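Local coordinates for protein ribulose bisphosphate carboxylase (Pyrococcus horikoshii, PDB 2D69) that probably catalyses the magnesium-dependent carboxylation of ribulose 1,5-bisphosphate to two molecules of 3-phosphoglycerate, serving an archaeal AMP degradation pathway, at residues K7-W10 against Y11-V15; P39-A42 against A43-A47; G164-V167 against E168-A171; N330-L334 against S335-H339. All blocks are in the same frame, centred on the assembly; numbering follows the deposited sequence.

Contact 1: residues K7-W10 against Y11-V15; sequences KVEW and YLDFV
From W10 the chain leaves the extended path of K7-E9 and turns at once into a 3-10 segment, Y11-F14, and the turn is closed by D13 N donating to W10 O at 3.0 Å. W10 CG is held between its own backbone N and carbonyl carbon (chi1 68°), which folds the indole back alongside the turn. D13 CB then lies over the centre of the six-membered ring of W10, 3.6 Å from its centroid, a CH-pi contact, and the D13 carboxylate is stacked almost flat on the indole, the planes 14° apart. L12 CB touches the pyrrole side of the same indole at W10 CD1, 3.8 Å away. F14 brings its ring edge to W10 O, with CD2 at 3.3 Å, while CE2 of F14 rests on the methylene CG of E9. Further out, F14 packs on A47 and S48 of helix 39-49, and E9 and D13 both touch M69. The carboxylates of E9 and D13 meet with OE1 of E9 and OD1 of D13 only 2.6 Å apart; so close an approach of two acid oxygens is consistent with one of the two groups being protonated, which would lift its pKa.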
loop_
_atom_site.group_PDB
_atom_site.type_symbol
_atom_site.label_atom_id
_atom_site.label_comp_id
_atom_site.label_asym_id
_atom_site.label_seq_id
_atom_site.Cartn_x
_atom_site.Cartn_y
_atom_site.Cartn_z
ATOM N N LYS A 7 19.878 -39.713 31.907
ATOM C CA LYS A 7 19.840 -38.459 32.615
ATOM C C LYS A 7 18.575 -38.429 33.466
ATOM O O LYS A 7 17.494 -38.746 32.983
ATOM C CB LYS A 7 19.886 -37.292 31.620
ATOM C CG LYS A 7 21.190 -37.272 30.788
ATOM C CD LYS A 7 21.030 -38.047 29.486
ATOM C CE LYS A 7 22.305 -38.166 28.768
ATOM N NZ LYS A 7 22.110 -39.062 27.619
ATOM N N VAL A 8 18.715 -38.067 34.734
ATOM C CA VAL A 8 17.604 -38.066 35.684
ATOM C C VAL A 8 17.582 -36.687 36.287
ATOM O O VAL A 8 18.619 -36.085 36.530
ATOM C CB VAL A 8 17.767 -39.167 36.764
ATOM C CG1 VAL A 8 16.565 -39.202 37.739
ATOM C CG2 VAL A 8 17.927 -40.511 36.094
ATOM N N GLU A 9 16.400 -36.125 36.409
ATOM C CA GLU A 9 16.228 -34.840 37.057
ATOM C C GLU A 9 15.016 -35.021 37.946
ATOM O O GLU A 9 14.040 -35.661 37.542
ATOM C CB GLU A 9 16.031 -33.754 36.016
ATOM C CG GLU A 9 15.886 -32.362 36.599
ATOM C CD GLU A 9 17.173 -31.854 37.202
ATOM O OE1 GLU A 9 17.526 -32.328 38.297
ATOM O OE2 GLU A 9 17.817 -30.972 36.580
ATOM N N TRP A 10 15.098 -34.531 39.177
ATOM C CA TRP A 10 14.056 -34.770 40.176
ATOM C C TRP A 10 13.749 -33.489 40.948
ATOM O O TRP A 10 14.541 -32.549 40.940
ATOM C CB TRP A 10 14.459 -35.915 41.108
ATOM C CG TRP A 10 15.624 -35.605 42.009
ATOM C CD1 TRP A 10 15.575 -35.348 43.351
ATOM C CD2 TRP A 10 17.017 -35.498 41.641
ATOM N NE1 TRP A 10 16.837 -35.095 43.846
ATOM C CE2 TRP A 10 17.745 -35.181 42.822
ATOM C CE3 TRP A 10 17.729 -35.651 40.441
ATOM C CZ2 TRP A 10 19.141 -35.002 42.831
ATOM C CZ3 TRP A 10 19.114 -35.463 40.451
ATOM C CH2 TRP A 10 19.804 -35.145 41.645
ATOM N N TYR A 11 12.600 -33.454 41.614
ATOM C CA TYR A 11 12.087 -32.203 42.202
ATOM C C TYR A 11 13.051 -31.571 43.225
ATOM O O TYR A 11 13.280 -30.379 43.205
ATOM C CB TYR A 11 10.685 -32.415 42.808
ATOM C CG TYR A 11 9.668 -32.934 41.811
ATOM C CD1 TYR A 11 9.004 -34.136 42.037
ATOM C CD2 TYR A 11 9.402 -32.249 40.626
ATOM C CE1 TYR A 11 8.060 -34.637 41.114
ATOM C CE2 TYR A 11 8.464 -32.743 39.689
ATOM C CZ TYR A 11 7.808 -33.944 39.943
ATOM O OH TYR A 11 6.887 -34.473 39.055
ATOM N N LEU A 12 13.676 -32.379 44.058
ATOM C CA LEU A 12 14.505 -31.852 45.136
ATOM C C LEU A 12 15.809 -31.260 44.582
ATOM O O LEU A 12 16.491 -30.469 45.264
ATOM C CB LEU A 12 14.802 -32.951 46.164
ATOM C CG LEU A 12 13.676 -33.576 47.007
ATOM C CD1 LEU A 12 14.193 -34.700 47.920
ATOM C CD2 LEU A 12 12.989 -32.538 47.842
ATOM N N ASP A 13 16.153 -31.599 43.340
ATOM C CA ASP A 13 17.345 -31.033 42.741
ATOM C C ASP A 13 17.182 -29.545 42.439
ATOM O O ASP A 13 18.158 -28.818 42.269
ATOM C CB ASP A 13 17.705 -31.748 41.463
ATOM C CG ASP A 13 19.138 -31.467 41.043
ATOM O OD1 ASP A 13 19.380 -31.364 39.826
ATOM O OD2 ASP A 13 20.078 -31.328 41.873
ATOM N N PHE A 14 15.927 -29.117 42.398
ATOM C CA PHE A 14 15.594 -27.711 42.235
ATOM C C PHE A 14 15.621 -26.896 43.549
ATOM O O PHE A 14 15.432 -25.676 43.534
ATOM C CB PHE A 14 14.238 -27.618 41.567
ATOM C CG PHE A 14 14.234 -28.098 40.149
ATOM C CD1 PHE A 14 14.333 -27.205 39.104
ATOM C CD2 PHE A 14 14.086 -29.418 39.856
ATOM C CE1 PHE A 14 14.277 -27.645 37.815
ATOM C CE2 PHE A 14 14.073 -29.856 38.570
ATOM C CZ PHE A 14 14.184 -28.978 37.551
ATOM N N VAL A 15 15.901 -27.561 44.668
ATOM C CA VAL A 15 15.942 -26.924 45.988
ATOM C C VAL A 15 17.374 -26.835 46.491
ATOM O O VAL A 15 18.093 -27.833 46.595
ATOM C CB VAL A 15 15.069 -27.681 46.996
ATOM C CG1 VAL A 15 15.113 -27.045 48.429
ATOM C CG2 VAL A 15 13.642 -27.740 46.472
#

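Contact 2: residues P39-A42 against A43-A47; sequences PEEA and AGRIA
P39-A42 and A43-A47 are consecutive turns of one alpha helix, 39-49, joined by i to i+4 backbone bonds such as A43 N to P39 O (2.9 Å) and I46 N to A42 O (3.1 Å). This helix packs on the mixed sheet of the N-terminal domain: A42 and I46, one turn apart, rest on F32 of strand 26-34 and L115 of strand 115-124. On another side, E41 and R45 form an i to i+4 salt bridge. E41 runs extended beyond CG and R45 from CG to NE, and R45 CG stands anti to its carbonyl carbon (chi1 -76°), which sends the guanidinium back along the helix toward E41. There R45 presents the side of the group that carries NE and NH2, and both nitrogens converge on a single oxygen, OE1 of E41, which lies near the guanidinium plane. A methionine at R45 would probably leave the E41 carboxylate without its charge partner on the helix and free to turn. The two bonds differ in approach: NH2 of R45 meets E41 OE1 at 2.8 Å nearly along the C-O axis, whereas NE of R45 takes the anti lone pair of that oxygen at 3.0 Å.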
loop_
_atom_site.group_PDB
_atom_site.type_symbol
_atom_site.label_atom_id
_atom_site.label_comp_id
_atom_site.label_asym_id
_atom_site.label_seq_id
_atom_site.Cartn_x
_atom_site.Cartn_y
_atom_site.Cartn_z
ATOM N N PRO A 39 7.343 -30.256 52.252
ATOM C CA PRO A 39 7.360 -28.863 51.751
ATOM C C PRO A 39 8.485 -28.615 50.709
ATOM O O PRO A 39 8.269 -27.914 49.708
ATOM C CB PRO A 39 7.545 -28.011 53.012
ATOM C CG PRO A 39 7.329 -28.993 54.237
ATOM C CD PRO A 39 7.478 -30.357 53.718
ATOM N N GLU A 40 9.651 -29.203 50.955
ATOM C CA GLU A 40 10.762 -29.242 50.002
ATOM C C GLU A 40 10.365 -29.759 48.604
ATOM O O GLU A 40 10.689 -29.153 47.581
ATOM C CB GLU A 40 11.879 -30.118 50.564
ATOM C CG GLU A 40 12.627 -29.528 51.756
ATOM C CD GLU A 40 11.903 -29.672 53.118
ATOM O OE1 GLU A 40 12.278 -28.907 54.050
ATOM O OE2 GLU A 40 10.969 -30.530 53.282
ATOM N N GLU A 41 9.658 -30.883 48.573
ATOM C CA GLU A 41 9.256 -31.513 47.324
ATOM C C GLU A 41 8.238 -30.661 46.622
ATOM O O GLU A 41 8.373 -30.367 45.431
ATOM C CB GLU A 41 8.727 -32.952 47.541
ATOM C CG GLU A 41 9.090 -33.832 46.334
ATOM C CD GLU A 41 8.301 -35.119 46.238
ATOM O OE1 GLU A 41 7.304 -35.132 45.491
ATOM O OE2 GLU A 41 8.696 -36.107 46.888
ATOM N N ALA A 42 7.246 -30.194 47.359
ATOM C CA ALA A 42 6.288 -29.258 46.787
ATOM C C ALA A 42 7.024 -28.079 46.151
ATOM O O ALA A 42 6.765 -27.763 45.008
ATOM C CB ALA A 42 5.291 -28.757 47.860
ATOM N N ALA A 43 7.933 -27.440 46.892
ATOM C CA ALA A 43 8.639 -26.260 46.396
ATOM C C ALA A 43 9.443 -26.594 45.102
ATOM O O ALA A 43 9.413 -25.843 44.122
ATOM C CB ALA A 43 9.530 -25.709 47.493
ATOM N N GLY A 44 10.112 -27.742 45.121
ATOM C CA GLY A 44 10.812 -28.278 43.974
ATOM C C GLY A 44 9.900 -28.423 42.765
ATOM O O GLY A 44 10.263 -27.996 41.683
ATOM N N ARG A 45 8.708 -28.978 42.967
ATOM C CA ARG A 45 7.723 -29.113 41.920
ATOM C C ARG A 45 7.372 -27.755 41.293
ATOM O O ARG A 45 7.223 -27.629 40.060
ATOM C CB ARG A 45 6.463 -29.753 42.486
ATOM C CG ARG A 45 6.649 -31.264 42.690
ATOM C CD ARG A 45 5.479 -31.916 43.387
ATOM N NE ARG A 45 5.723 -33.350 43.692
ATOM C CZ ARG A 45 5.347 -34.371 42.913
ATOM N NH1 ARG A 45 4.725 -34.168 41.753
ATOM N NH2 ARG A 45 5.624 -35.631 43.282
ATOM N N ILE A 46 7.252 -26.732 42.128
ATOM C CA ILE A 46 6.989 -25.390 41.578
ATOM C C ILE A 46 8.154 -24.933 40.672
ATOM O O ILE A 46 7.931 -24.421 39.555
ATOM C CB ILE A 46 6.721 -24.368 42.684
ATOM C CG1 ILE A 46 5.515 -24.825 43.507
ATOM C CG2 ILE A 46 6.387 -22.990 42.037
ATOM C CD1 ILE A 46 5.418 -24.174 44.905
ATOM N N ALA A 47 9.383 -25.120 41.156
ATOM C CA ALA A 47 10.592 -24.599 40.464
ATOM C C ALA A 47 10.783 -25.340 39.132
ATOM O O ALA A 47 11.121 -24.782 38.061
ATOM C CB ALA A 47 11.806 -24.766 41.386
#

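Contact 3: residues G164-V167 against E168-A171; sequences GWSV and EEYA
OE1 of E169 accepts from S166 N at 2.9 Å, in a nearly straight bond (170°) that reaches the oxygen on its anti side, somewhat out of the carboxylate plane. A water linking it to G164 O is modelled very close to the same oxygen. In return, S166 OG accepts from E169 N at 3.1 Å, so the two residues form a capping box with S166 as N-cap of helix 167-179. S166 OG lies between its own backbone N and carbonyl carbon (chi1 80°), which turns the hydroxyl back over the first turn, and E169, extended beyond CG, reaches past it to the backbone of S166. Next to the cap W165 and Y170 make a T-shaped pair: the CD1 edge of Y170 stands over the five-membered ring of W165, with Y170 CD1 3.5 Å from W165 CG and the planes at 68°. E169 CB meets the edge of the indole. Both aromatic residues have polar partners elsewhere, W165 NE1 giving its hydrogen to P161 O and Y170 OH bonding to D187. E169 OE2 makes a salt bridge to K60 of a second subunit and accepts from the backbone N of E63 of that same subunit, tying the cap to the subunit interface. The cap thus begins the first helix of the alpha/beta barrel, after strand 154-157, with V167, Y170 and A171 leaning on the adjacent helix 199-217.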
loop_
_atom_site.group_PDB
_atom_site.type_symbol
_atom_site.label_atom_id
_atom_site.label_comp_id
_atom_site.label_asym_id
_atom_site.label_seq_id
_atom_site.Cartn_x
_atom_site.Cartn_y
_atom_site.Cartn_z
ATOM N N GLY A 164 -27.793 0.705 28.997
ATOM C CA GLY A 164 -29.080 0.963 28.383
ATOM C C GLY A 164 -29.183 2.306 27.725
ATOM O O GLY A 164 -30.163 2.634 27.067
ATOM N N TRP A 165 -28.202 3.145 27.952
ATOM C CA TRP A 165 -28.207 4.504 27.397
ATOM C C TRP A 165 -28.043 4.572 25.857
ATOM O O TRP A 165 -27.124 3.953 25.286
ATOM C CB TRP A 165 -27.014 5.277 27.968
ATOM C CG TRP A 165 -26.890 5.294 29.458
ATOM C CD1 TRP A 165 -26.229 4.412 30.212
ATOM C CD2 TRP A 165 -27.407 6.285 30.347
ATOM N NE1 TRP A 165 -26.299 4.762 31.531
ATOM C CE2 TRP A 165 -27.033 5.909 31.649
ATOM C CE3 TRP A 165 -28.158 7.431 30.176
ATOM C CZ2 TRP A 165 -27.376 6.639 32.773
ATOM C CZ3 TRP A 165 -28.489 8.195 31.308
ATOM C CH2 TRP A 165 -28.099 7.783 32.583
ATOM N N SER A 166 -28.892 5.378 25.220
ATOM C CA SER A 166 -28.662 5.880 23.869
ATOM C C SER A 166 -27.576 6.961 23.846
ATOM O O SER A 166 -27.229 7.571 24.853
ATOM C CB SER A 166 -29.949 6.492 23.276
ATOM O OG SER A 166 -30.151 7.807 23.754
ATOM N N VAL A 167 -27.076 7.202 22.654
ATOM C CA VAL A 167 -25.996 8.139 22.466
ATOM C C VAL A 167 -26.443 9.482 23.002
ATOM O O VAL A 167 -25.708 10.129 23.748
ATOM C CB VAL A 167 -25.554 8.175 20.965
ATOM C CG1 VAL A 167 -24.609 9.250 20.709
ATOM C CG2 VAL A 167 -24.919 6.790 20.596
ATOM N N GLU A 168 -27.665 9.877 22.679
ATOM C CA GLU A 168 -28.189 11.176 23.098
ATOM C C GLU A 168 -28.359 11.279 24.618
ATOM O O GLU A 168 -28.063 12.287 25.218
ATOM C CB GLU A 168 -29.547 11.442 22.433
ATOM C CG GLU A 168 -30.084 12.850 22.666
ATOM C CD GLU A 168 -29.054 13.941 22.335
ATOM O OE1 GLU A 168 -28.945 14.943 23.081
ATOM O OE2 GLU A 168 -28.320 13.789 21.331
ATOM N N GLU A 169 -28.834 10.204 25.236
ATOM C CA GLU A 169 -29.105 10.224 26.671
ATOM C C GLU A 169 -27.751 10.253 27.381
ATOM O O GLU A 169 -27.584 10.902 28.402
ATOM C CB GLU A 169 -29.905 8.997 27.094
ATOM C CG GLU A 169 -31.344 8.880 26.587
ATOM C CD GLU A 169 -31.909 7.445 26.676
ATOM O OE1 GLU A 169 -31.159 6.454 26.639
ATOM O OE2 GLU A 169 -33.130 7.275 26.793
ATOM N N TYR A 170 -26.758 9.552 26.817
ATOM C CA TYR A 170 -25.443 9.508 27.430
ATOM C C TYR A 170 -24.792 10.890 27.333
ATOM O O TYR A 170 -24.180 11.339 28.280
ATOM C CB TYR A 170 -24.559 8.474 26.762
ATOM C CG TYR A 170 -23.534 7.811 27.630
ATOM C CD1 TYR A 170 -23.931 6.982 28.669
ATOM C CD2 TYR A 170 -22.160 7.964 27.399
ATOM C CE1 TYR A 170 -23.019 6.330 29.476
ATOM C CE2 TYR A 170 -21.217 7.264 28.213
ATOM C CZ TYR A 170 -21.675 6.457 29.250
ATOM O OH TYR A 170 -20.827 5.707 30.073
ATOM N N ALA A 171 -24.986 11.570 26.204
ATOM C CA ALA A 171 -24.494 12.941 26.027
ATOM C C ALA A 171 -25.038 13.871 27.084
ATOM O O ALA A 171 -24.338 14.787 27.535
ATOM C CB ALA A 171 -24.838 13.464 24.641
HETATM O O HOH W 1 -32.003 4.318 25.937
#

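Contact 4: residues N330-L334 against S335-H339; sequences NDFLL and SKWEH
F332 and W337 meet as a T-shaped pair, the edge of the phenylalanine at CE1 and CZ directed at the face of the tryptophan six-membered ring. The closest atoms, F332 CZ and W337 CZ3, are 3.8 Å apart, and the planes stand at 69°. Each side chain has CG anti to its backbone N (chi1 162° and -169°), carrying both rings to the same side of the chain as it leaves helix 323-334. Between them along the sequence S335 doubles back on F332 O: S335 OG donates to it at 2.8 Å, close to the carbonyl plane, and S335 N donates to it as well, at 3.0 Å. An alanine at F332 is likely to leave the W337 face without its edge partner and open a gap beside helix 295-305. That helix forms the next shell, where R303 makes a cation-pi contact with F332 and also bonds to S335 O, while W337 packs on K300 and M304. Beyond, E338 pairs with R67 of a third subunit. Two donors on F332 O satisfy a carbonyl near the helix end, and the edge-to-face pair and the cation-pi contact with R303 join the chain leaving the helix to helix 295-305 through aromatic and cation-pi attraction.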
loop_
_atom_site.group_PDB
_atom_site.type_symbol
_atom_site.label_atom_id
_atom_site.label_comp_id
_atom_site.label_asym_id
_atom_site.label_seq_id
_atom_site.Cartn_x
_atom_site.Cartn_y
_atom_site.Cartn_z
ATOM N N ASN A 330 -0.949 0.356 46.398
ATOM C CA ASN A 330 -0.844 1.750 45.969
ATOM C C ASN A 330 0.584 2.255 46.106
ATOM O O ASN A 330 1.046 3.019 45.256
ATOM C CB ASN A 330 -1.761 2.691 46.784
ATOM C CG ASN A 330 -3.271 2.568 46.429
ATOM O OD1 ASN A 330 -4.082 3.384 46.897
ATOM N ND2 ASN A 330 -3.650 1.566 45.647
ATOM N N ASP A 331 1.251 1.848 47.204
ATOM C CA ASP A 331 2.624 2.239 47.477
ATOM C C ASP A 331 3.531 1.757 46.351
ATOM O O ASP A 331 4.363 2.491 45.866
ATOM C CB ASP A 331 3.134 1.646 48.817
ATOM C CG ASP A 331 2.590 2.392 50.046
ATOM O OD1 ASP A 331 2.897 1.949 51.175
ATOM O OD2 ASP A 331 1.851 3.402 49.985
ATOM N N PHE A 332 3.371 0.503 45.967
ATOM C CA PHE A 332 4.056 -0.017 44.795
ATOM C C PHE A 332 3.736 0.775 43.526
ATOM O O PHE A 332 4.633 1.211 42.832
ATOM C CB PHE A 332 3.723 -1.489 44.538
ATOM C CG PHE A 332 4.065 -1.892 43.156
ATOM C CD1 PHE A 332 5.415 -2.026 42.791
ATOM C CD2 PHE A 332 3.071 -1.998 42.167
ATOM C CE1 PHE A 332 5.760 -2.282 41.460
ATOM C CE2 PHE A 332 3.416 -2.289 40.837
ATOM C CZ PHE A 332 4.770 -2.432 40.488
ATOM N N LEU A 333 2.468 0.967 43.210
ATOM C CA LEU A 333 2.091 1.693 42.002
ATOM C C LEU A 333 2.785 3.055 41.902
ATOM O O LEU A 333 3.148 3.510 40.775
ATOM C CB LEU A 333 0.586 1.862 41.884
ATOM C CG LEU A 333 -0.181 0.556 41.541
ATOM C CD1 LEU A 333 -1.653 0.859 41.559
ATOM C CD2 LEU A 333 0.160 -0.026 40.188
ATOM N N LEU A 334 2.986 3.700 43.055
ATOM C CA LEU A 334 3.509 5.053 43.057
ATOM C C LEU A 334 5.002 5.105 43.320
ATOM O O LEU A 334 5.571 6.177 43.262
ATOM C CB LEU A 334 2.779 5.920 44.102
ATOM C CG LEU A 334 1.325 6.291 43.829
ATOM C CD1 LEU A 334 0.679 6.782 45.133
ATOM C CD2 LEU A 334 1.235 7.335 42.738
ATOM N N SER A 335 5.637 3.966 43.605
ATOM C CA SER A 335 7.036 3.938 43.990
ATOM C C SER A 335 7.926 4.147 42.767
ATOM O O SER A 335 7.537 3.865 41.626
ATOM C CB SER A 335 7.424 2.587 44.628
ATOM O OG SER A 335 7.299 1.561 43.658
ATOM N N LYS A 336 9.100 4.706 43.030
ATOM C CA LYS A 336 10.181 4.793 42.080
ATOM C C LYS A 336 10.604 3.369 41.716
ATOM O O LYS A 336 10.737 2.543 42.578
ATOM C CB LYS A 336 11.329 5.586 42.693
ATOM C CG LYS A 336 12.101 6.490 41.699
ATOM C CD LYS A 336 12.753 5.675 40.563
ATOM C CE LYS A 336 13.727 6.512 39.661
ATOM N NZ LYS A 336 14.646 5.644 38.922
ATOM N N TRP A 337 10.743 3.081 40.409
ATOM C CA TRP A 337 11.047 1.752 39.942
ATOM C C TRP A 337 11.770 1.876 38.624
ATOM O O TRP A 337 11.182 1.716 37.551
ATOM C CB TRP A 337 9.763 0.955 39.751
ATOM C CG TRP A 337 9.976 -0.471 39.532
ATOM C CD1 TRP A 337 11.029 -1.191 39.969
ATOM C CD2 TRP A 337 9.106 -1.400 38.862
ATOM N NE1 TRP A 337 10.879 -2.510 39.623
ATOM C CE2 TRP A 337 9.710 -2.666 38.940
ATOM C CE3 TRP A 337 7.870 -1.294 38.217
ATOM C CZ2 TRP A 337 9.125 -3.824 38.419
ATOM C CZ3 TRP A 337 7.291 -2.440 37.676
ATOM C CH2 TRP A 337 7.940 -3.699 37.772
ATOM N N GLU A 338 13.058 2.190 38.724
ATOM C CA GLU A 338 13.886 2.477 37.574
ATOM C C GLU A 338 13.211 3.488 36.643
ATOM O O GLU A 338 12.757 4.517 37.100
ATOM C CB GLU A 338 14.259 1.178 36.845
ATOM C CG GLU A 338 14.892 0.082 37.727
ATOM C CD GLU A 338 16.338 0.337 38.149
ATOM O OE1 GLU A 338 16.885 1.363 37.804
ATOM O OE2 GLU A 338 16.928 -0.500 38.829
ATOM N N HIS A 339 13.164 3.189 35.347
ATOM C CA HIS A 339 12.539 4.057 34.318
ATOM C C HIS A 339 10.981 3.945 34.226
ATOM O O HIS A 339 10.355 4.696 33.442
ATOM C CB HIS A 339 13.097 3.712 32.919
ATOM C CG HIS A 339 12.903 2.272 32.555
ATOM N ND1 HIS A 339 13.583 1.267 33.198
ATOM C CD2 HIS A 339 12.037 1.658 31.708
ATOM C CE1 HIS A 339 13.178 0.088 32.743
ATOM N NE2 HIS A 339 12.241 0.295 31.837
#

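Overall arrangement
Contacts 1 and 2 form one unit of the N-terminal domain, their centres about 10 Å apart: the turn Y11-V15 lies against helix 39-49, with Y11 CE1 3.3 Å from R45 CZ and F14 CB 3.8 Å from A47 CB. Both lie away from the predicted active-site residues. Contacts 3 and 4 belong to the catalytic alpha/beta barrel, one at the start of a helix, the other where a helix gives way to a loop, with centres about 38 Å apart. Contact 3 lies nearer the chemistry, the W165 side chain about 6 Å from those of K160 and K162, predicted proton acceptor and substrate ligand; in contact 4, the L333 side chain is about 8 Å from that of H311. Contacts 1 and 3 are the most distant, centres about 61 Å apart.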